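Local coordinates for conserved membrane protein (Chlamydia abortus, PDB 6GZU), which combines deubiquitination and acetylation activities as a Chlamydia effector that induces Golgi fragmentation, the piece described here being its CE-clan enzyme part, at residues E32-L37 / K214-P219; A54-L59 / A170-N175; F98-Y103 / I139-R144; R144-F149 / I188-I193. One frame throughout, in Å; residues are numbered along the deposited sequence. Where two conformers were deposited one is given.

Contact 1 (E32-L37 / K214-P219); sequences EKHSDL and KYLDNP
The backbones of 32-37 and 214-219 come nearest at His-34 and Leu-216, whose CA atoms are 7.5 Å apart. The first segment leaves helix 20-33 and folds into a type I beta turn from His-34 to Leu-37; the second runs off the end of helix 204-217. CB of Leu-216 rides over one face of the His-34 imidazole, a CH-pi contact 3.6 Å from the ring centroid and 16° off its normal, and Leu-216 CD1 reaches the rim at His-34 CD2 (3.6 Å). CG of Lys-33 lies on the opposite face, so the ring is sandwiched between aliphatic groups. The contact thus fastens the chain entering strand 37-38, an outermost strand of the central sheet of this Ulp1-like fold, to the C-terminal end of helix 204-217. Asp-217 OD1 approaches the imidazole in its plane, 3.4 Å from His-34 CE1, with the carboxylate turned 57° from the ring. The same carboxylate takes a salt bridge from the extended Lys-33: NZ meets the syn lone pair of Asp-217 OD2 at 3.0 Å, with a weak second bond to OD1. Deeper in, Leu-37 CD2 and Leu-216 CD1 touch at 3.9 Å, the two leucines crossing at about a right angle against Leu-30 and Ile-100.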
# COMPACT_ATOMS: atom_id res chain seq x y z
N GLU A 32 10.79 10.17 -0.57
CA GLU A 32 11.82 11.19 -0.72
C GLU A 32 12.76 10.81 -1.85
O GLU A 32 13.37 11.67 -2.48
CB GLU A 32 12.59 11.40 0.60
CG GLU A 32 11.69 11.94 1.68
CD GLU A 32 12.43 12.46 2.89
OE1 GLU A 32 13.64 12.15 3.11
OE2 GLU A 32 11.75 13.19 3.64
N LYS A 33 12.88 9.51 -2.10
CA LYS A 33 13.72 9.02 -3.19
C LYS A 33 12.95 8.95 -4.51
O LYS A 33 13.52 9.20 -5.59
CB LYS A 33 14.22 7.63 -2.83
CG LYS A 33 15.03 6.99 -3.91
CD LYS A 33 15.59 5.68 -3.44
CE LYS A 33 16.47 5.10 -4.54
NZ LYS A 33 16.72 3.64 -4.37
N HIS A 34 11.65 8.68 -4.43
CA HIS A 34 10.80 8.44 -5.59
C HIS A 34 9.65 9.44 -5.58
O HIS A 34 8.66 9.24 -4.90
CB HIS A 34 10.25 7.01 -5.53
CG HIS A 34 11.32 5.96 -5.61
ND1 HIS A 34 11.99 5.65 -6.78
CD2 HIS A 34 11.87 5.18 -4.64
CE1 HIS A 34 12.89 4.72 -6.53
NE2 HIS A 34 12.84 4.41 -5.24
N SER A 35 9.83 10.54 -6.30
CA SER A 35 8.81 11.58 -6.29
C SER A 35 7.47 11.15 -6.89
O SER A 35 6.47 11.83 -6.69
CB SER A 35 9.33 12.84 -6.98
OG SER A 35 9.58 12.60 -8.35
N ASP A 36 7.44 10.04 -7.63
CA ASP A 36 6.22 9.51 -8.24
C ASP A 36 5.39 8.68 -7.28
O ASP A 36 4.32 8.20 -7.63
CB ASP A 36 6.57 8.59 -9.41
CG ASP A 36 6.98 9.34 -10.66
OD1 ASP A 36 6.63 10.53 -10.79
OD2 ASP A 36 7.63 8.70 -11.52
N LEU A 37 5.91 8.43 -6.07
CA LEU A 37 5.20 7.55 -5.14
C LEU A 37 4.23 8.32 -4.27
O LEU A 37 4.63 9.25 -3.56
CB LEU A 37 6.21 6.89 -4.21
CG LEU A 37 5.65 5.99 -3.11
CD1 LEU A 37 5.03 4.75 -3.74
CD2 LEU A 37 6.74 5.57 -2.07
N LYS A 214 12.54 -2.36 -3.30
CA LYS A 214 13.12 -2.95 -4.49
C LYS A 214 12.25 -2.78 -5.72
O LYS A 214 12.77 -2.59 -6.81
CB LYS A 214 13.34 -4.43 -4.22
CG LYS A 214 14.15 -4.70 -2.97
CD LYS A 214 15.55 -4.99 -3.32
CE LYS A 214 16.30 -5.33 -2.04
NZ LYS A 214 17.76 -5.12 -2.15
N TYR A 215 10.94 -2.88 -5.54
CA TYR A 215 9.98 -2.71 -6.65
C TYR A 215 10.15 -1.35 -7.30
O TYR A 215 10.04 -1.23 -8.53
CB TYR A 215 8.53 -2.89 -6.16
CG TYR A 215 7.46 -2.57 -7.17
CD1 TYR A 215 6.98 -1.28 -7.30
CD2 TYR A 215 6.90 -3.57 -7.97
CE1 TYR A 215 5.99 -0.98 -8.22
CE2 TYR A 215 5.94 -3.26 -8.91
CZ TYR A 215 5.49 -1.96 -9.04
OH TYR A 215 4.50 -1.62 -9.94
N LEU A 216 10.37 -0.31 -6.48
CA LEU A 216 10.44 1.04 -7.03
C LEU A 216 11.72 1.25 -7.87
O LEU A 216 11.77 2.15 -8.73
CB LEU A 216 10.34 2.10 -5.90
CG LEU A 216 8.93 2.20 -5.27
CD1 LEU A 216 8.97 3.07 -4.03
CD2 LEU A 216 7.90 2.77 -6.28
N ASP A 217 12.75 0.44 -7.62
CA ASP A 217 13.94 0.45 -8.48
C ASP A 217 13.82 -0.48 -9.69
O ASP A 217 14.45 -0.26 -10.71
CB ASP A 217 15.21 0.12 -7.68
CG ASP A 217 15.64 1.27 -6.77
OD1 ASP A 217 15.36 2.44 -7.10
OD2 ASP A 217 16.23 1.01 -5.73
N ASN A 218 13.00 -1.51 -9.55
CA ASN A 218 12.79 -2.50 -10.62
C ASN A 218 11.43 -3.14 -10.45
O ASN A 218 11.25 -4.00 -9.61
CB ASN A 218 13.88 -3.58 -10.54
CG ASN A 218 13.62 -4.74 -11.49
OD1 ASN A 218 12.78 -4.66 -12.40
ND2 ASN A 218 14.34 -5.84 -11.25
N PRO A 219 10.42 -2.71 -11.22
CA PRO A 219 9.07 -3.24 -10.97
C PRO A 219 8.90 -4.70 -11.31
O PRO A 219 7.88 -5.28 -10.95
CB PRO A 219 8.17 -2.40 -11.87
CG PRO A 219 9.12 -1.88 -12.91
CD PRO A 219 10.43 -1.64 -12.21

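Contact 2 (A54-L59 / A170-N175); sequences AVLKDL and ATRLGN
Leu-173 of helix 159-174 reaches Val-55 and Leu-56 of helix 51-58 and Leu-59 just beyond it; the axes of 54-58 and 170-174 run 11.3 Å apart at 19°, nearly parallel. From CB, CG is placed anti to the carbonyl carbon (chi1 -60°), and the branch at CG carries the two methyls into the gap between the helices. CD1 meets Leu-59 CD1 at 3.9 Å and Val-55 CG1 at 4.2 Å; on its sheet side it also packs on Val-140 of strand 134-141. CD2 meets Leu-59 CD1 at 3.6 Å, and Leu-56 CD2 lies farther off at 4.3 Å. Leu-59 and Leu-173 cross at about a right angle, and Leu-59 CD1 touches both methyls of Leu-173. Beside this cluster Leu-56 CD1 rests on Arg-172 CD (3.9 Å), touching the aliphatic part of an arginine whose NE is engaged by Glu-52 in a salt bridge. Both helices thereby cover the same face of the central sheet. Leu-59 is the first residue beyond helix 51-58, immediately before the zinc ligand His-60, and Asp-58 hydrogen-bonds another zinc ligand, His-80. Across the segments themselves the chemistry is methyl and methylene only: the hold is hydrophobic and depends on shape, while the polar ends of Arg-172 and Asp-58 find their partners elsewhere.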
# COMPACT_ATOMS: atom_id res chain seq x y z
N ALA A 54 -10.46 3.37 -0.98
CA ALA A 54 -9.29 4.21 -0.74
C ALA A 54 -8.56 4.58 -2.03
O ALA A 54 -8.20 5.76 -2.27
CB ALA A 54 -8.33 3.55 0.27
N VAL A 55 -8.35 3.59 -2.88
CA VAL A 55 -7.71 3.83 -4.17
C VAL A 55 -8.53 4.79 -5.02
O VAL A 55 -7.98 5.75 -5.60
CB VAL A 55 -7.54 2.48 -4.91
CG1 VAL A 55 -7.12 2.72 -6.36
CG2 VAL A 55 -6.51 1.58 -4.19
N LEU A 56 -9.83 4.53 -5.15
CA LEU A 56 -10.67 5.42 -5.95
C LEU A 56 -10.68 6.84 -5.43
O LEU A 56 -10.55 7.79 -6.21
CB LEU A 56 -12.10 4.90 -6.04
CG LEU A 56 -12.24 3.55 -6.72
CD1 LEU A 56 -13.68 2.96 -6.58
CD2 LEU A 56 -11.91 3.72 -8.20
N LYS A 57 -10.75 7.02 -4.11
CA LYS A 57 -10.71 8.39 -3.56
C LYS A 57 -9.35 9.03 -3.83
O LYS A 57 -9.28 10.21 -4.19
CB LYS A 57 -11.01 8.42 -2.06
CG LYS A 57 -12.50 8.19 -1.71
CD LYS A 57 -12.72 8.04 -0.20
CE LYS A 57 -12.34 9.35 0.53
NZ LYS A 57 -13.11 10.53 -0.00
N ASP A 58 -8.26 8.27 -3.71
CA ASP A 58 -6.94 8.90 -3.90
C ASP A 58 -6.69 9.30 -5.36
O ASP A 58 -5.94 10.23 -5.62
CB ASP A 58 -5.82 7.98 -3.38
CG ASP A 58 -5.78 7.92 -1.90
OD1 ASP A 58 -6.16 8.93 -1.28
OD2 ASP A 58 -5.34 6.92 -1.34
N LEU A 59 -7.37 8.64 -6.30
CA LEU A 59 -7.30 9.02 -7.72
C LEU A 59 -8.40 9.98 -8.12
O LEU A 59 -8.60 10.24 -9.32
CB LEU A 59 -7.39 7.76 -8.60
CG LEU A 59 -6.17 6.85 -8.36
CD1 LEU A 59 -6.41 5.47 -9.03
CD2 LEU A 59 -4.99 7.55 -8.94
N ALA A 170 -8.74 -3.28 -10.56
CA ALA A 170 -8.11 -3.39 -11.90
C ALA A 170 -9.11 -3.03 -12.98
O ALA A 170 -8.75 -2.36 -13.99
CB ALA A 170 -7.61 -4.79 -12.13
N THR A 171 -10.36 -3.51 -12.84
CA THR A 171 -11.39 -3.27 -13.85
C THR A 171 -11.77 -1.80 -13.88
O THR A 171 -11.87 -1.19 -14.96
CB THR A 171 -12.59 -4.13 -13.54
OG1 THR A 171 -12.18 -5.50 -13.70
CG2 THR A 171 -13.77 -3.84 -14.55
N ARG A 172 -12.02 -1.19 -12.71
CA ARG A 172 -12.40 0.22 -12.69
C ARG A 172 -11.32 1.16 -13.20
O ARG A 172 -11.63 2.14 -13.91
CB ARG A 172 -12.85 0.66 -11.30
CG ARG A 172 -14.11 -0.13 -10.82
CD ARG A 172 -14.66 0.60 -9.58
NE ARG A 172 -15.67 -0.19 -8.89
CZ ARG A 172 -16.92 -0.24 -9.29
NH1 ARG A 172 -17.27 0.49 -10.34
NH2 ARG A 172 -17.83 -0.94 -8.63
N LEU A 173 -10.06 0.90 -12.85
CA LEU A 173 -8.98 1.76 -13.31
C LEU A 173 -8.71 1.57 -14.79
O LEU A 173 -8.34 2.52 -15.47
CB LEU A 173 -7.69 1.55 -12.52
CG LEU A 173 -7.85 1.85 -11.02
CD1 LEU A 173 -6.50 1.86 -10.38
CD2 LEU A 173 -8.55 3.25 -10.82
N GLY A 174 -8.92 0.35 -15.32
CA GLY A 174 -8.79 0.14 -16.76
C GLY A 174 -9.74 0.96 -17.61
O GLY A 174 -9.47 1.30 -18.78
N ASN A 175 -10.86 1.33 -17.01
CA ASN A 175 -11.85 2.13 -17.73
C ASN A 175 -11.43 3.61 -17.78
O ASN A 175 -12.02 4.41 -18.54
CB ASN A 175 -13.21 2.04 -17.03
CG ASN A 175 -13.85 0.66 -17.12
OD1 ASN A 175 -13.62 -0.09 -18.07
ND2 ASN A 175 -14.69 0.34 -16.14

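Contact 3 (F98-Y103 / I139-R144); sequences FRIYAY and IVNLDR
Tyr-101 and Val-140 form the hydrogen-bonded pair of an antiparallel ladder: Tyr-101 N to Val-140 O and Val-140 N to Tyr-101 O are both 2.8 Å. One step on, past the Ile-100/Asn-141 non-hydrogen-bonded pair, Leu-142 N donates to Arg-99 O at 2.9 Å, carrying the pairing beyond the strands proper. Ile-139 pairs with Ala-102 at the other end. These are strands 100-107 and 134-141, inner neighbours in the five-stranded mixed sheet of the CE-clan fold.

Apolar contacts fall on both faces of the sheet. On that of Ile-100, Ala-102 and Ile-139, the isoleucines lie side by side, pointing the same way, with their CG2 methyls 3.6 Å apart; helix 204-217 packs on this face through Leu-212 and Leu-216. On the other face Tyr-101 CE1 meets Leu-142 CD1 (3.9 Å), and helix 51-58 reaches Val-140 through Val-55.

The charged contact lies just beyond the paired residues, before the first strand begins and after the second ends. The Arg-99 chain, bent at chi2 (-53°, placing CD) and chi3, brings NE to Asp-143 OD1; NE (3.0 Å) and NH2 (2.8 Å) both donate to it, side-on and from the same face of the carboxylate. That oxygen lies near the guanidinium plane, yet the guanidinium and carboxylate planes are turned 47° from each other, and the nitrogens meet it from above the carboxylate. Leu-142 CB sits over the centre of the guanidinium. Asn-141 OD1 accepts from Arg-144 N at 3.0 Å, an Asx motif at the start of the turn, while Asn-141 ND2 is held by Tyr-215 OH.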
# COMPACT_ATOMS: atom_id res chain seq x y z
N PHE A 98 1.10 11.88 -9.11
CA PHE A 98 1.78 10.65 -8.74
C PHE A 98 1.53 9.53 -9.75
O PHE A 98 0.51 9.56 -10.48
CB PHE A 98 1.31 10.22 -7.36
CG PHE A 98 1.68 11.18 -6.29
CD1 PHE A 98 2.98 11.17 -5.79
CD2 PHE A 98 0.77 12.08 -5.77
CE1 PHE A 98 3.36 12.04 -4.79
CE2 PHE A 98 1.16 12.99 -4.77
CZ PHE A 98 2.46 12.92 -4.27
N ARG A 99 2.39 8.49 -9.74
CA ARG A 99 2.24 7.37 -10.67
C ARG A 99 2.12 6.01 -10.03
O ARG A 99 1.55 5.07 -10.60
CB ARG A 99 3.44 7.32 -11.61
CG ARG A 99 3.62 8.59 -12.40
CD ARG A 99 2.32 8.99 -13.14
NE ARG A 99 2.02 8.10 -14.27
CZ ARG A 99 0.89 8.17 -14.98
NH1 ARG A 99 -0.03 9.06 -14.62
NH2 ARG A 99 0.69 7.37 -16.04
N ILE A 100 2.66 5.87 -8.82
CA ILE A 100 2.67 4.60 -8.12
C ILE A 100 2.05 4.85 -6.75
O ILE A 100 2.49 5.77 -6.01
CB ILE A 100 4.11 4.05 -7.97
CG1 ILE A 100 4.74 3.86 -9.35
CG2 ILE A 100 4.07 2.74 -7.13
CD1 ILE A 100 6.14 3.41 -9.35
N TYR A 101 1.03 4.05 -6.41
CA TYR A 101 0.27 4.23 -5.18
C TYR A 101 0.40 2.96 -4.37
O TYR A 101 -0.03 1.90 -4.81
CB TYR A 101 -1.21 4.48 -5.52
CG TYR A 101 -1.46 5.81 -6.20
CD1 TYR A 101 -0.97 6.07 -7.48
CD2 TYR A 101 -2.24 6.81 -5.58
CE1 TYR A 101 -1.20 7.33 -8.09
CE2 TYR A 101 -2.50 8.04 -6.19
CZ TYR A 101 -1.96 8.29 -7.43
OH TYR A 101 -2.17 9.52 -8.05
N ALA A 102 0.98 3.03 -3.17
CA ALA A 102 1.26 1.83 -2.41
C ALA A 102 0.55 1.81 -1.06
O ALA A 102 0.82 2.71 -0.23
CB ALA A 102 2.76 1.62 -2.25
N TYR A 103 -0.29 0.80 -0.81
CA TYR A 103 -1.17 0.78 0.35
C TYR A 103 -0.88 -0.38 1.26
O TYR A 103 -1.09 -1.55 0.90
CB TYR A 103 -2.62 0.55 -0.13
CG TYR A 103 -3.16 1.70 -0.95
CD1 TYR A 103 -2.87 1.80 -2.33
CD2 TYR A 103 -3.89 2.71 -0.34
CE1 TYR A 103 -3.35 2.90 -3.06
CE2 TYR A 103 -4.35 3.82 -1.04
CZ TYR A 103 -4.06 3.93 -2.39
OH TYR A 103 -4.54 5.03 -3.07
N ILE A 139 -0.12 -2.38 -4.58
CA ILE A 139 0.47 -1.29 -5.33
C ILE A 139 -0.36 -1.07 -6.61
O ILE A 139 -0.61 -2.02 -7.38
CB ILE A 139 1.92 -1.63 -5.78
CG1 ILE A 139 2.81 -1.96 -4.58
CG2 ILE A 139 2.49 -0.43 -6.63
CD1 ILE A 139 4.15 -2.56 -4.97
N VAL A 140 -0.75 0.17 -6.88
CA VAL A 140 -1.36 0.54 -8.16
C VAL A 140 -0.29 1.30 -8.92
O VAL A 140 0.22 2.33 -8.44
CB VAL A 140 -2.63 1.40 -7.95
CG1 VAL A 140 -3.12 1.97 -9.30
CG2 VAL A 140 -3.70 0.55 -7.27
N ASN A 141 0.06 0.80 -10.11
CA ASN A 141 1.06 1.44 -10.95
C ASN A 141 0.36 1.90 -12.22
O ASN A 141 -0.05 1.07 -13.06
CB ASN A 141 2.23 0.48 -11.25
CG ASN A 141 3.36 1.14 -12.00
OD1 ASN A 141 3.15 1.96 -12.90
ND2 ASN A 141 4.59 0.76 -11.67
N LEU A 142 0.15 3.21 -12.34
CA LEU A 142 -0.62 3.71 -13.47
C LEU A 142 0.16 3.59 -14.79
O LEU A 142 -0.45 3.43 -15.88
CB LEU A 142 -1.01 5.19 -13.24
CG LEU A 142 -1.87 5.53 -12.00
CD1 LEU A 142 -2.09 7.03 -11.92
CD2 LEU A 142 -3.23 4.80 -12.08
N ASP A 143 1.49 3.68 -14.72
CA ASP A 143 2.31 3.63 -15.94
C ASP A 143 2.30 2.23 -16.53
O ASP A 143 2.23 2.06 -17.75
CB ASP A 143 3.76 4.07 -15.64
CG ASP A 143 3.91 5.57 -15.49
OD1 ASP A 143 3.31 6.35 -16.29
OD2 ASP A 143 4.65 5.99 -14.58
N ARG A 144 2.32 1.23 -15.65
CA ARG A 144 2.39 -0.17 -16.08
C ARG A 144 1.01 -0.82 -16.17
O ARG A 144 0.90 -1.97 -16.65
CB ARG A 144 3.33 -0.99 -15.17
CG ARG A 144 4.80 -0.65 -15.42
CD ARG A 144 5.69 -1.23 -14.37
NE ARG A 144 5.70 -2.69 -14.39
CZ ARG A 144 6.57 -3.44 -15.06
NH1 ARG A 144 7.49 -2.90 -15.84
NH2 ARG A 144 6.52 -4.76 -14.94

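Contact 4 (R144-F149 / I188-I193); sequences RREVVF and IVKKVI
Val-147 bonds to both Ile-188 and Lys-190 in a parallel ladder of strands 146-149 and 188-191: its N donates to Ile-188 O (2.8 Å) and its O accepts from Lys-190 N (2.9 Å). Lys-190 O accepts from Phe-149 N; Ile-188 N to Arg-145 O and Val-192 N to Phe-149 O extend the pattern at either end.

Charge gathers at Glu-146 OE1, which Lys-190 NZ reaches at 2.8 Å on the syn side and Arg-144 NE at 3.1 Å from the opposite face of the carboxylate. The like charges Lys-190 NZ and Arg-144 NH2 are 3.5 Å apart, a repulsion the shared carboxylate would offset; water 1 accepts from both and donates to Glu-146 OE2, which Tyr-215 OH also holds. Asp-220 is a further partner of Arg-144.

The apolar contact is Val-148 CG1 to Val-192 CG1 (3.8 Å). Aliphatic parts of charged side chains add to it: Glu-146 CB touches Ile-188 CG2 (3.5 Å), and Lys-191 CE lies beside Phe-149 CD2 (3.7 Å) while its NZ bridges to Asp-163.

Arg-145 and Glu-146 both face Asn-141, a G1 beta bulge. Helix 159-174 links the two strands, making the pair a beta-alpha-beta crossover at the sheet's edge in the Ulp1-like catalytic domain.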
# COMPACT_ATOMS: atom_id res chain seq x y z
N ARG A 144 2.32 1.23 -15.65
CA ARG A 144 2.39 -0.17 -16.08
C ARG A 144 1.01 -0.82 -16.17
O ARG A 144 0.90 -1.97 -16.65
CB ARG A 144 3.33 -0.99 -15.17
CG ARG A 144 4.80 -0.65 -15.42
CD ARG A 144 5.69 -1.23 -14.37
NE ARG A 144 5.70 -2.69 -14.39
CZ ARG A 144 6.57 -3.44 -15.06
NH1 ARG A 144 7.49 -2.90 -15.84
NH2 ARG A 144 6.52 -4.76 -14.94
N ARG A 145 -0.02 -0.09 -15.77
CA ARG A 145 -1.43 -0.59 -15.77
C ARG A 145 -1.48 -1.93 -15.04
O ARG A 145 -1.96 -2.97 -15.57
CB ARG A 145 -2.02 -0.70 -17.17
CG ARG A 145 -2.01 0.63 -17.87
CD ARG A 145 -2.74 0.50 -19.24
NE ARG A 145 -4.19 0.57 -19.14
CZ ARG A 145 -5.01 -0.46 -19.27
NH1 ARG A 145 -4.55 -1.71 -19.33
NH2 ARG A 145 -6.33 -0.23 -19.25
N GLU A 146 -1.00 -1.91 -13.79
CA GLU A 146 -0.99 -3.13 -13.01
C GLU A 146 -1.39 -2.85 -11.58
O GLU A 146 -1.14 -1.75 -11.03
CB GLU A 146 0.40 -3.80 -13.06
CG GLU A 146 1.52 -3.02 -12.40
CD GLU A 146 2.94 -3.60 -12.64
OE1 GLU A 146 3.13 -4.34 -13.63
OE2 GLU A 146 3.88 -3.37 -11.82
N VAL A 147 -1.98 -3.87 -10.98
CA VAL A 147 -2.25 -3.92 -9.54
C VAL A 147 -1.43 -5.06 -8.99
O VAL A 147 -1.65 -6.23 -9.35
CB VAL A 147 -3.78 -4.12 -9.26
CG1 VAL A 147 -4.07 -4.15 -7.74
CG2 VAL A 147 -4.63 -3.05 -9.96
N VAL A 148 -0.43 -4.72 -8.18
CA VAL A 148 0.45 -5.71 -7.59
C VAL A 148 0.08 -5.97 -6.14
O VAL A 148 -0.07 -5.03 -5.35
CB VAL A 148 1.93 -5.22 -7.67
CG1 VAL A 148 2.89 -6.22 -6.96
CG2 VAL A 148 2.30 -5.06 -9.16
N PHE A 149 -0.08 -7.23 -5.79
CA PHE A 149 -0.38 -7.60 -4.41
C PHE A 149 0.78 -8.40 -3.83
O PHE A 149 1.18 -9.46 -4.38
CB PHE A 149 -1.65 -8.48 -4.39
CG PHE A 149 -1.97 -9.04 -3.04
CD1 PHE A 149 -2.31 -8.20 -1.99
CD2 PHE A 149 -1.93 -10.39 -2.82
CE1 PHE A 149 -2.62 -8.72 -0.74
CE2 PHE A 149 -2.25 -10.91 -1.59
CZ PHE A 149 -2.57 -10.09 -0.55
N ILE A 188 -3.59 -5.43 -15.27
CA ILE A 188 -3.22 -6.79 -14.88
C ILE A 188 -3.07 -6.89 -13.37
O ILE A 188 -2.54 -5.95 -12.77
CB ILE A 188 -1.94 -7.21 -15.60
CG1 ILE A 188 -1.62 -8.67 -15.33
CG2 ILE A 188 -0.74 -6.32 -15.19
CD1 ILE A 188 -0.52 -9.19 -16.20
N VAL A 189 -3.56 -7.96 -12.77
CA VAL A 189 -3.35 -8.25 -11.35
C VAL A 189 -2.20 -9.23 -11.21
O VAL A 189 -2.21 -10.34 -11.78
CB VAL A 189 -4.65 -8.83 -10.69
CG1 VAL A 189 -4.39 -9.24 -9.19
CG2 VAL A 189 -5.80 -7.81 -10.80
N LYS A 190 -1.23 -8.88 -10.37
CA LYS A 190 -0.07 -9.74 -10.12
C LYS A 190 0.03 -10.02 -8.61
O LYS A 190 0.36 -9.13 -7.84
CB LYS A 190 1.23 -9.03 -10.57
CG LYS A 190 1.29 -8.70 -12.08
CD LYS A 190 2.59 -7.98 -12.45
CE LYS A 190 2.68 -7.83 -13.97
NZ LYS A 190 3.86 -6.98 -14.41
N LYS A 191 -0.27 -11.25 -8.19
CA LYS A 191 -0.09 -11.64 -6.80
C LYS A 191 1.30 -12.29 -6.81
O LYS A 191 1.45 -13.49 -7.11
CB LYS A 191 -1.21 -12.61 -6.39
CG LYS A 191 -2.62 -11.92 -6.47
CD LYS A 191 -3.75 -12.88 -6.04
CE LYS A 191 -3.84 -13.09 -4.52
NZ LYS A 191 -4.86 -14.13 -4.17
N VAL A 192 2.32 -11.52 -6.43
CA VAL A 192 3.69 -11.85 -6.83
C VAL A 192 4.35 -12.94 -6.01
O VAL A 192 5.27 -13.60 -6.51
CB VAL A 192 4.61 -10.61 -6.83
CG1 VAL A 192 4.16 -9.67 -7.98
CG2 VAL A 192 4.60 -9.91 -5.47
N ILE A 193 3.93 -13.15 -4.76
CA ILE A 193 4.54 -14.20 -3.92
C ILE A 193 3.70 -15.48 -4.03
O ILE A 193 2.53 -15.52 -3.59
CB ILE A 193 4.59 -13.74 -2.45
CG1 ILE A 193 5.30 -12.40 -2.34
CG2 ILE A 193 5.23 -14.79 -1.53
CD1 ILE A 193 6.65 -12.40 -3.05
O HOH W 1 5.58 -5.61 -12.17
O HOH W 2 1.88 -11.76 -3.18

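Contacts 3 and 4 are laid out across one sheet: strands 134-141 and 146-150 are joined by Ile-139 N to Val-148 O (2.8 Å), and Arg-144 belongs to both. Helix 204-217, of contact 1, lies on one face; its Tyr-215 OH meets Asn-141 ND2 of contact 3 (2.9 Å) and Glu-146 OE2 of contact 4 (2.6 Å). Contact 2 covers the other face, with Asp-58 OD2 to Tyr-103 OH at 2.7 Å; its centre is about 20 Å from that of contact 1. The zinc ion lies about 9 Å from the Leu-59 side chain. Phe-149 touches a Cys-204, His-134, Asp-151 cluster whose geometry is consistent with a CE-clan catalytic triad.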